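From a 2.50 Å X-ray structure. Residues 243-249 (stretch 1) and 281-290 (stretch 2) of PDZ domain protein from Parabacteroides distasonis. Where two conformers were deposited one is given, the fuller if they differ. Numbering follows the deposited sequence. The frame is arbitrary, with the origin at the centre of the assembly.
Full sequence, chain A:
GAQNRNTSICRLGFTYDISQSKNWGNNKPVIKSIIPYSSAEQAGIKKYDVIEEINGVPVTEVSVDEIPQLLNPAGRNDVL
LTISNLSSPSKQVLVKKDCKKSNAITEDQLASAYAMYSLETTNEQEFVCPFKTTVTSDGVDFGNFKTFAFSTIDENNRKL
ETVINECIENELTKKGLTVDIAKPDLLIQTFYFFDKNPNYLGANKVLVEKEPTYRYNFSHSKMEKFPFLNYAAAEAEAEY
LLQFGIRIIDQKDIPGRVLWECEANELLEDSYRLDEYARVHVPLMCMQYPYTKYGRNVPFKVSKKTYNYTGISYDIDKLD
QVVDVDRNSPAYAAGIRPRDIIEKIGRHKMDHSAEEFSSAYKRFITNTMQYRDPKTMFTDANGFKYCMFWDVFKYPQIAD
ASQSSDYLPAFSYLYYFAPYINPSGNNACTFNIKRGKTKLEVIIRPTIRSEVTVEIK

Stretch 1, residues 243-249: QFGIRII
Stretch 2 281-290: HVPLMCMQYP

Stretch 1 is a β-strand throughout, with phi between -150° and -100° and psi between 103° and 152°; stretch 2 opens within a helix already under way at His281, kinked where the N of Pro283 and Leu284 lacks a bond to the turn before, and leaves as an extended Tyr289 (phi/psi -111°/118°) before a cis Pro290. The axes of strand and helix 281-285 approach to 10.2 Å, and their N-to-C directions differ by 49° (signed crossing -49°). Register follows from the nearest CA atoms: Phe244 to His281 at 9.1 Å, Ile246 to Val282 at 8.3 Å, Ile248 to Tyr289 at 9.6 Å. Strand alternation directs the CA-to-CB bonds of Phe244, Ile246 and Ile248 toward stretch 2. No hydrogen bond crosses the contact; apolar packing of buried residues covers 343 Å² in total.

Met285, a selenomethionine, covers 64 Å². Its m, t, p rotamer (-74°, 169°, 68°) sets SE 3.6 Å from Phe244 CD2, at the ring edge: SE lies 4.7 Å from the centroid, 73° off its normal. Beyond SE, its CE reaches Ile246 CD1 at 3.8 Å and Gly245 CA at 4.3 Å, a reach suited to an unbranched, flexible side chain.

Ile246 (63 Å²; chi1 -54°, chi2 165°) extends CD1, a methyl with no polar group to satisfy, among Met285 CE, Cys286 SG at 3.8 Å and Val282 CG2 at 4.1 Å. Phe244 (56 Å²; chi1 177°, chi2 67°) has a ring long enough to bring CZ 3.6 Å from Val282 CG2 (chi1 158°), again at its edge.

Ile248 (-61°, 178°) places CD1 over one flat face of Tyr289 (-168°, 77°), 3.7 Å from the centroid and 14° off the normal, a CH-pi contact.

Met285 N donates a hydrogen bond to His281 O (2.7 Å), Cys286 N to Val282 O (2.9 Å) and Tyr289 N to Cys286 O (2.9 Å).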

# COMPACT_ATOMS: atom_id res chain seq x y z
N GLN A 243 3.97 -11.06 -1.40
CA GLN A 243 4.43 -10.36 -0.22
C GLN A 243 5.83 -10.85 0.13
O GLN A 243 6.11 -12.05 0.07
CB GLN A 243 3.47 -10.53 0.97
CG GLN A 243 3.89 -9.68 2.17
CD GLN A 243 3.11 -9.98 3.43
OE1 GLN A 243 2.25 -9.21 3.83
NE2 GLN A 243 3.45 -11.08 4.09
N PHE A 244 6.71 -9.92 0.47
CA PHE A 244 8.07 -10.24 0.90
C PHE A 244 8.52 -9.16 1.88
O PHE A 244 8.45 -7.97 1.59
CB PHE A 244 9.05 -10.42 -0.29
CG PHE A 244 10.47 -10.68 0.15
CD1 PHE A 244 10.80 -11.87 0.80
CD2 PHE A 244 11.47 -9.75 -0.07
CE1 PHE A 244 12.11 -12.09 1.25
CE2 PHE A 244 12.78 -9.98 0.37
CZ PHE A 244 13.08 -11.14 1.05
N GLY A 245 8.92 -9.60 3.06
CA GLY A 245 9.36 -8.69 4.12
C GLY A 245 10.60 -9.11 4.87
O GLY A 245 10.90 -10.31 4.98
N ILE A 246 11.33 -8.10 5.38
CA ILE A 246 12.51 -8.25 6.24
C ILE A 246 12.16 -7.53 7.56
O ILE A 246 11.70 -6.38 7.55
CB ILE A 246 13.84 -7.74 5.59
CG1 ILE A 246 14.10 -8.39 4.21
CG2 ILE A 246 15.05 -7.93 6.52
CD1 ILE A 246 15.21 -7.67 3.34
N ARG A 247 12.38 -8.24 8.69
CA ARG A 247 12.14 -7.73 10.04
C ARG A 247 13.45 -7.74 10.80
O ARG A 247 14.09 -8.80 10.88
CB ARG A 247 11.06 -8.57 10.75
CG ARG A 247 10.24 -7.81 11.79
CD ARG A 247 9.12 -8.66 12.39
NE ARG A 247 7.79 -8.24 11.95
CZ ARG A 247 6.97 -8.98 11.20
NH1 ARG A 247 7.33 -10.20 10.82
NH2 ARG A 247 5.79 -8.50 10.83
N ILE A 248 13.90 -6.56 11.32
CA ILE A 248 15.17 -6.47 12.09
C ILE A 248 14.80 -6.25 13.58
O ILE A 248 14.39 -5.14 13.96
CB ILE A 248 16.20 -5.41 11.56
CG1 ILE A 248 16.64 -5.72 10.10
CG2 ILE A 248 17.40 -5.26 12.53
CD1 ILE A 248 17.64 -4.70 9.46
N ILE A 249 14.89 -7.32 14.39
CA ILE A 249 14.45 -7.30 15.79
C ILE A 249 15.62 -7.13 16.77
O ILE A 249 16.54 -7.94 16.80
CB ILE A 249 13.61 -8.58 16.14
CG1 ILE A 249 12.44 -8.81 15.16
CG2 ILE A 249 13.09 -8.54 17.58
CD1 ILE A 249 12.43 -10.17 14.61
N HIS A 281 15.33 -7.92 -5.03
CA HIS A 281 14.84 -6.86 -4.14
C HIS A 281 15.50 -6.76 -2.78
O HIS A 281 15.57 -5.63 -2.29
CB HIS A 281 13.34 -6.96 -4.01
CG HIS A 281 12.67 -6.78 -5.34
ND1 HIS A 281 12.46 -7.85 -6.20
CD2 HIS A 281 12.26 -5.64 -5.96
CE1 HIS A 281 11.88 -7.35 -7.28
NE2 HIS A 281 11.72 -6.03 -7.18
N VAL A 282 16.04 -7.85 -2.18
CA VAL A 282 16.78 -7.73 -0.90
C VAL A 282 17.82 -6.56 -1.01
O VAL A 282 17.81 -5.69 -0.12
CB VAL A 282 17.46 -9.06 -0.42
CG1 VAL A 282 18.62 -8.79 0.55
CG2 VAL A 282 16.44 -10.00 0.20
N PRO A 283 18.68 -6.49 -2.08
CA PRO A 283 19.66 -5.37 -2.16
C PRO A 283 19.01 -3.98 -2.30
O PRO A 283 19.55 -3.01 -1.79
CB PRO A 283 20.51 -5.72 -3.40
CG PRO A 283 20.24 -7.15 -3.69
CD PRO A 283 18.86 -7.42 -3.22
N LEU A 284 17.86 -3.88 -2.99
CA LEU A 284 17.16 -2.59 -3.13
C LEU A 284 16.48 -2.19 -1.79
O LEU A 284 16.61 -1.04 -1.36
CB LEU A 284 16.11 -2.64 -4.26
CG LEU A 284 16.60 -2.90 -5.67
CD1 LEU A 284 15.42 -3.22 -6.57
CD2 LEU A 284 17.42 -1.72 -6.23
N MSE A 285 15.81 -3.16 -1.13
CA MSE A 285 15.15 -3.00 0.18
C MSE A 285 16.12 -2.59 1.29
O MSE A 285 15.79 -1.73 2.10
CB MSE A 285 14.46 -4.31 0.58
CG MSE A 285 13.20 -4.57 -0.20
SE MSE A 285 12.52 -6.35 0.04
CE MSE A 285 12.01 -6.17 1.82
N CYS A 286 17.31 -3.21 1.33
CA CYS A 286 18.30 -2.94 2.38
C CYS A 286 19.10 -1.65 2.16
O CYS A 286 19.83 -1.25 3.07
CB CYS A 286 19.23 -4.13 2.57
SG CYS A 286 18.39 -5.58 3.23
N MSE A 287 18.91 -0.96 1.01
CA MSE A 287 19.59 0.33 0.80
C MSE A 287 19.07 1.37 1.81
O MSE A 287 19.74 2.38 2.05
CB MSE A 287 19.41 0.82 -0.64
CG MSE A 287 20.52 0.33 -1.55
SE MSE A 287 20.32 0.85 -3.41
CE MSE A 287 20.69 2.62 -3.20
N GLN A 288 17.89 1.09 2.43
CA GLN A 288 17.34 1.98 3.44
C GLN A 288 17.70 1.53 4.85
O GLN A 288 17.22 2.13 5.79
CB GLN A 288 15.84 2.20 3.27
CG GLN A 288 15.56 3.11 2.08
CD GLN A 288 14.29 3.86 2.24
OE1 GLN A 288 14.29 5.08 2.43
NE2 GLN A 288 13.20 3.13 2.19
N TYR A 289 18.61 0.54 5.00
CA TYR A 289 19.13 0.17 6.32
C TYR A 289 20.62 0.57 6.38
O TYR A 289 21.39 0.07 5.56
CB TYR A 289 18.94 -1.32 6.69
CG TYR A 289 19.25 -1.53 8.16
CD1 TYR A 289 18.33 -1.16 9.14
CD2 TYR A 289 20.53 -1.92 8.58
CE1 TYR A 289 18.65 -1.24 10.50
CE2 TYR A 289 20.85 -1.99 9.94
CZ TYR A 289 19.90 -1.66 10.89
OH TYR A 289 20.20 -1.73 12.24
N PRO A 290 21.06 1.48 7.28
CA PRO A 290 20.34 2.15 8.37
C PRO A 290 19.69 3.50 8.03
O PRO A 290 19.04 4.09 8.89
CB PRO A 290 21.45 2.36 9.40
CG PRO A 290 22.67 2.59 8.58
CD PRO A 290 22.50 1.84 7.30